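Local structure of flavin reductase domain protein, FMN-binding (Shewanella baltica, 3HMZ) at residues Leu90-Thr93 against His94-Ser98; Asn106-Asn110 against Cys111-Leu115. The protein binds flavin mononucleotide and is probably an oxidoreductase of the flavin reductase-like, flavoredoxin family. All blocks are in the same frame, centred on the assembly; numbering follows the deposited sequence.

Interaction 1: Leu90-Thr93 against His94-Ser98; sequences LQLT and HRVGS. With FMN (flavin mononucleotide), chain B.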
# COMPACT_ATOMS: atom_id res chain seq x y z
N LEU A 90 -3.62 -18.01 1.34
CA LEU A 90 -3.22 -17.52 2.66
C LEU A 90 -1.96 -18.25 3.20
O LEU A 90 -0.97 -17.61 3.56
CB LEU A 90 -4.36 -17.73 3.67
CG LEU A 90 -4.08 -17.43 5.14
CD1 LEU A 90 -3.75 -15.99 5.32
CD2 LEU A 90 -5.32 -17.82 5.94
N GLN A 91 -1.98 -19.58 3.17
CA GLN A 91 -0.84 -20.35 3.72
C GLN A 91 0.39 -20.15 2.84
O GLN A 91 1.48 -19.93 3.36
CB GLN A 91 -1.11 -21.86 3.84
CG GLN A 91 -2.40 -22.30 4.49
CD GLN A 91 -2.79 -21.61 5.76
OE1 GLN A 91 -1.95 -21.30 6.60
NE2 GLN A 91 -4.11 -21.44 5.97
N LEU A 92 0.21 -20.20 1.52
CA LEU A 92 1.31 -19.99 0.58
C LEU A 92 2.00 -18.65 0.84
O LEU A 92 3.24 -18.56 0.89
CB LEU A 92 0.82 -20.05 -0.86
CG LEU A 92 1.79 -19.89 -2.04
CD1 LEU A 92 1.23 -20.50 -3.35
CD2 LEU A 92 2.17 -18.44 -2.29
N THR A 93 1.17 -17.62 1.03
CA THR A 93 1.70 -16.25 1.20
C THR A 93 2.52 -16.14 2.47
O THR A 93 3.66 -15.64 2.46
CB THR A 93 0.58 -15.23 1.15
OG1 THR A 93 -0.09 -15.33 -0.12
CG2 THR A 93 1.09 -13.81 1.35
N HIS A 94 1.97 -16.67 3.55
CA HIS A 94 2.69 -16.63 4.81
C HIS A 94 3.97 -17.47 4.77
O HIS A 94 5.01 -17.05 5.25
CB HIS A 94 1.77 -17.06 5.94
CG HIS A 94 2.34 -16.77 7.29
ND1 HIS A 94 2.91 -17.76 8.03
CD2 HIS A 94 2.57 -15.61 7.95
CE1 HIS A 94 3.39 -17.25 9.16
NE2 HIS A 94 3.18 -15.94 9.14
N ARG A 95 3.89 -18.63 4.11
CA ARG A 95 5.03 -19.55 4.03
C ARG A 95 6.18 -18.97 3.23
O ARG A 95 7.34 -19.04 3.67
CB ARG A 95 4.63 -20.90 3.43
CG ARG A 95 3.80 -21.76 4.37
CD ARG A 95 3.48 -23.09 3.69
NE ARG A 95 2.54 -23.86 4.48
CZ ARG A 95 2.25 -25.14 4.27
NH1 ARG A 95 2.85 -25.80 3.30
NH2 ARG A 95 1.37 -25.75 5.04
N VAL A 96 5.89 -18.39 2.06
CA VAL A 96 6.98 -17.80 1.25
C VAL A 96 7.60 -16.57 1.91
O VAL A 96 8.71 -16.20 1.57
CB VAL A 96 6.60 -17.48 -0.21
CG1 VAL A 96 6.16 -18.78 -0.95
CG2 VAL A 96 5.52 -16.41 -0.30
N GLY A 97 6.86 -15.98 2.85
CA GLY A 97 7.35 -14.88 3.64
C GLY A 97 7.97 -15.27 4.98
O GLY A 97 8.34 -14.39 5.76
N SER A 98 8.07 -16.58 5.24
CA SER A 98 8.59 -17.10 6.50
C SER A 98 9.75 -18.08 6.32
O SER A 98 10.26 -18.62 7.31
CB SER A 98 7.46 -17.78 7.26
OG SER A 98 6.39 -16.91 7.52
N1 FMN B . 10.27 -8.70 3.26
C2 FMN B . 10.66 -7.56 2.60
O2 FMN B . 11.85 -7.40 2.33
N3 FMN B . 9.70 -6.64 2.22
C4 FMN B . 8.38 -6.78 2.50
O4 FMN B . 7.58 -5.88 2.14
C4A FMN B . 8.00 -7.94 3.20
N5 FMN B . 6.67 -8.17 3.51
C5A FMN B . 6.23 -9.38 4.02
C6 FMN B . 4.86 -9.66 4.16
C7 FMN B . 4.42 -10.87 4.69
C7M FMN B . 2.96 -11.16 4.81
C8 FMN B . 5.37 -11.82 5.09
C8M FMN B . 4.94 -13.15 5.68
C9 FMN B . 6.72 -11.53 4.94
C9A FMN B . 7.19 -10.34 4.41
N10 FMN B . 8.54 -10.04 4.24
C10 FMN B . 8.94 -8.89 3.58
C1' FMN B . 9.61 -11.06 4.53
C2' FMN B . 10.08 -11.88 3.32
O2' FMN B . 8.97 -12.34 2.52
C3' FMN B . 10.87 -13.05 3.90
O3' FMN B . 12.05 -12.55 4.52
C4' FMN B . 11.15 -14.18 2.88
O4' FMN B . 11.45 -15.35 3.64
C5' FMN B . 12.28 -13.89 1.91
O5' FMN B . 12.45 -15.06 1.10
P FMN B . 13.76 -15.22 0.21
O1P FMN B . 13.65 -16.65 -0.30
O2P FMN B . 13.79 -14.18 -0.87
O3P FMN B . 14.96 -15.04 1.10

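Interaction 2: Asn106-Asn110 against Cys111-Leu115; sequences NKLLN and CGVEL. With FMN (flavin mononucleotide), chain B; EDO (1,2-ethanediol), chain F.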
# COMPACT_ATOMS: atom_id res chain seq x y z
N ASN A 106 14.52 -26.32 -2.05
CA ASN A 106 13.18 -26.80 -2.36
C ASN A 106 12.10 -25.88 -1.82
O ASN A 106 10.97 -26.31 -1.71
CB ASN A 106 12.98 -28.23 -1.83
CG ASN A 106 13.86 -29.25 -2.54
OD1 ASN A 106 14.41 -30.16 -1.88
ND2 ASN A 106 14.05 -29.09 -3.82
N LYS A 107 12.43 -24.64 -1.48
CA LYS A 107 11.43 -23.70 -0.93
C LYS A 107 10.09 -23.74 -1.66
O LYS A 107 9.04 -23.85 -1.01
CB LYS A 107 11.98 -22.27 -0.95
CG LYS A 107 10.98 -21.24 -0.50
CD LYS A 107 11.53 -19.85 -0.48
CE LYS A 107 10.43 -18.86 -0.02
NZ LYS A 107 10.91 -17.43 -0.08
N LEU A 108 10.12 -23.62 -2.98
CA LEU A 108 8.88 -23.51 -3.75
C LEU A 108 8.01 -24.74 -3.61
O LEU A 108 6.81 -24.61 -3.36
CB LEU A 108 9.13 -23.08 -5.19
CG LEU A 108 9.86 -21.73 -5.32
CD1 LEU A 108 9.92 -21.34 -6.80
CD2 LEU A 108 9.23 -20.54 -4.50
N LEU A 109 8.61 -25.94 -3.69
CA LEU A 109 7.77 -27.14 -3.50
C LEU A 109 7.30 -27.22 -2.04
O LEU A 109 6.16 -27.63 -1.81
CB LEU A 109 8.38 -28.45 -4.07
CG LEU A 109 9.46 -29.28 -3.40
CD1 LEU A 109 9.08 -29.77 -2.00
CD2 LEU A 109 9.82 -30.46 -4.23
N ASN A 110 8.11 -26.80 -1.06
CA ASN A 110 7.70 -26.77 0.35
C ASN A 110 6.54 -25.84 0.64
O ASN A 110 5.69 -26.13 1.49
CB ASN A 110 8.87 -26.30 1.24
CG ASN A 110 10.06 -27.21 1.21
OD1 ASN A 110 10.02 -28.37 0.72
ND2 ASN A 110 11.18 -26.65 1.69
N CYS A 111 6.50 -24.72 -0.07
CA CYS A 111 5.51 -23.68 0.14
C CYS A 111 4.26 -23.88 -0.73
O CYS A 111 3.31 -23.13 -0.59
CB CYS A 111 6.12 -22.30 -0.12
SG CYS A 111 7.36 -21.76 1.09
N GLY A 112 4.25 -24.88 -1.62
CA GLY A 112 3.10 -25.17 -2.50
C GLY A 112 2.97 -24.19 -3.65
O GLY A 112 1.87 -23.99 -4.15
N VAL A 113 4.11 -23.61 -4.10
CA VAL A 113 4.09 -22.64 -5.17
C VAL A 113 4.22 -23.32 -6.52
O VAL A 113 5.24 -23.98 -6.79
CB VAL A 113 5.27 -21.65 -5.03
CG1 VAL A 113 5.32 -20.66 -6.22
CG2 VAL A 113 5.15 -20.89 -3.68
N GLU A 114 3.23 -23.12 -7.37
CA GLU A 114 3.20 -23.59 -8.75
C GLU A 114 3.49 -22.39 -9.65
O GLU A 114 2.82 -21.37 -9.54
CB GLU A 114 1.86 -24.22 -9.12
CG GLU A 114 1.75 -24.63 -10.56
CD GLU A 114 0.38 -25.09 -10.92
OE1 GLU A 114 -0.21 -25.81 -10.13
OE2 GLU A 114 -0.09 -24.73 -12.02
N LEU A 115 4.52 -22.49 -10.48
CA LEU A 115 4.93 -21.42 -11.36
C LEU A 115 4.54 -21.68 -12.83
O LEU A 115 4.40 -22.83 -13.28
CB LEU A 115 6.45 -21.24 -11.34
CG LEU A 115 7.04 -20.87 -9.98
CD1 LEU A 115 8.56 -20.86 -10.06
CD2 LEU A 115 6.48 -19.54 -9.46
N1 FMN B . 10.27 -8.70 3.26
C2 FMN B . 10.66 -7.56 2.60
O2 FMN B . 11.85 -7.40 2.33
N3 FMN B . 9.70 -6.64 2.22
C4 FMN B . 8.38 -6.78 2.50
O4 FMN B . 7.58 -5.88 2.14
C4A FMN B . 8.00 -7.94 3.20
N5 FMN B . 6.67 -8.17 3.51
C5A FMN B . 6.23 -9.38 4.02
C6 FMN B . 4.86 -9.66 4.16
C7 FMN B . 4.42 -10.87 4.69
C7M FMN B . 2.96 -11.16 4.81
C8 FMN B . 5.37 -11.82 5.09
C8M FMN B . 4.94 -13.15 5.68
C9 FMN B . 6.72 -11.53 4.94
C9A FMN B . 7.19 -10.34 4.41
N10 FMN B . 8.54 -10.04 4.24
C10 FMN B . 8.94 -8.89 3.58
C1' FMN B . 9.61 -11.06 4.53
C2' FMN B . 10.08 -11.88 3.32
O2' FMN B . 8.97 -12.34 2.52
C3' FMN B . 10.87 -13.05 3.90
O3' FMN B . 12.05 -12.55 4.52
C4' FMN B . 11.15 -14.18 2.88
O4' FMN B . 11.45 -15.35 3.64
C5' FMN B . 12.28 -13.89 1.91
O5' FMN B . 12.45 -15.06 1.10
P FMN B . 13.76 -15.22 0.21
O1P FMN B . 13.65 -16.65 -0.30
O2P FMN B . 13.79 -14.18 -0.87
O3P FMN B . 14.96 -15.04 1.10
C1 EDO F . -0.65 -24.66 0.19
O1 EDO F . -0.18 -25.75 -0.64
C2 EDO F . 0.35 -23.53 0.14
O2 EDO F . 1.43 -23.78 1.02

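Interaction 1: Leu90-Thr93 against His94-Ser98
Leu92 and Val96 meet one turn apart on the same flank of the helix, CD2 of Leu92 lying 4.2 Å from CG1 of Val96. With Val96 CG1 anti to the carbonyl carbon (chi1 -60°), CG2 falls between the backbone N and the carbonyl carbon, 3.4 Å from Thr93 O and close to Leu92 O. Both side chains also pack on Leu33 of strand 32-38 and on Val113. On another flank Arg95, in the conformer described here, runs alongside Gln91: its CG, anti to the carbonyl carbon, passes 3.1 Å from Gln91 O, and the chain then extends from CG to NE past Gln91 CB, sending NH1 to a weak hydrogen bond with Asn110 O. The Gln91 amide, in one of two conformers, turns elsewhere, OE1 accepting from the backbone N of Asp199 of the second subunit. These residues make up the short helix 90-96 and its C-terminal exit, which faces the FMN in the flavin reductase-like domain. Its i to i+4 ladder is straight at Val96 N to Leu92 O (169° at the hydrogen) but bends at Gly97 N to Thr93 O (137°), where the helix gives out. There one conformer of Ser98 folds OG back to His94 O at 2.7 Å, approaching from above the carbonyl plane, and also sets it above one face of the His94 imidazole, offset toward its rim. That ring brings CD2 4.1 Å from the flavin methyl C8M, while NE2 makes a weak hydrogen bond to Gly186 O. Gly97 CA comes to 3.2 Å from FMN O2', and a CB on this residue would collide with C8M.

Interaction 2: Asn106-Asn110 against Cys111-Leu115
Lys107 O receives the backbone N of Cys111 at 2.8 Å, closing the last turn of helix 107-111, and the chain then leaves through a Schellman motif. Gly112 has positive phi (76°); Val113 N reaches back to Leu108 O at 3.0 Å, whereas the inner bond from Gly112 N to Leu109 O is long and weak. The tight part is the apolar packing of Leu108 against Val113 and Leu115. Val113 sets its CB against CB and CD2 of Leu108, and farther along the same leucine CD1 meets CD1 of Leu115 at 3.6 Å, the two side chains crossing at about a right angle; Val44 of strand 41-55 covers Leu108 and Val113. Cys111 SG stands 4.0 Å from CG of Lys107, on the side facing helix 90-96. The outer side is looser: exposed Leu109 starts away from residues 111-115, and exposed Gly112 lies beside a 1,2-ethanediol, probably from the crystallisation liquor, whose O2 donates to Cys111 O. Lys107 is buried and fully extended, CG anti to the backbone N (chi1 176°), which carries its ammonium to the cofactor phosphate and to the carbonyls of Val44 and Val96. A methionine in its place would probably leave the phosphate without this positive partner and both carbonyls without their shared donor. Lys107 NZ donates to FMN O1P at 2.9 Å and, weakly, to the ester oxygen O5' at 3.1 Å.

Overall arrangement
From the N terminus, strand 79-84 leads into helix 90-96, which with the residues just after it forms interaction 1; residues 99-105 then carry the chain to helix 107-111, and interaction 2 runs from there through the loop to the start of strand 115-116. The two are local and in series, neither nested nor crossing, with centres about 10 Å apart. They meet side by side: Val96 CG1 packs 3.6 Å from both Val113 CG2 and Cys111 CB. Both rest against the antiparallel sheet, interaction 1 on strand 32-38 and interaction 2 on strand 41-55. FMN spans them, its dimethyl end and ribityl chain beside 94-98 and its phosphate beside 106-110, while interaction 1 also touches the second subunit.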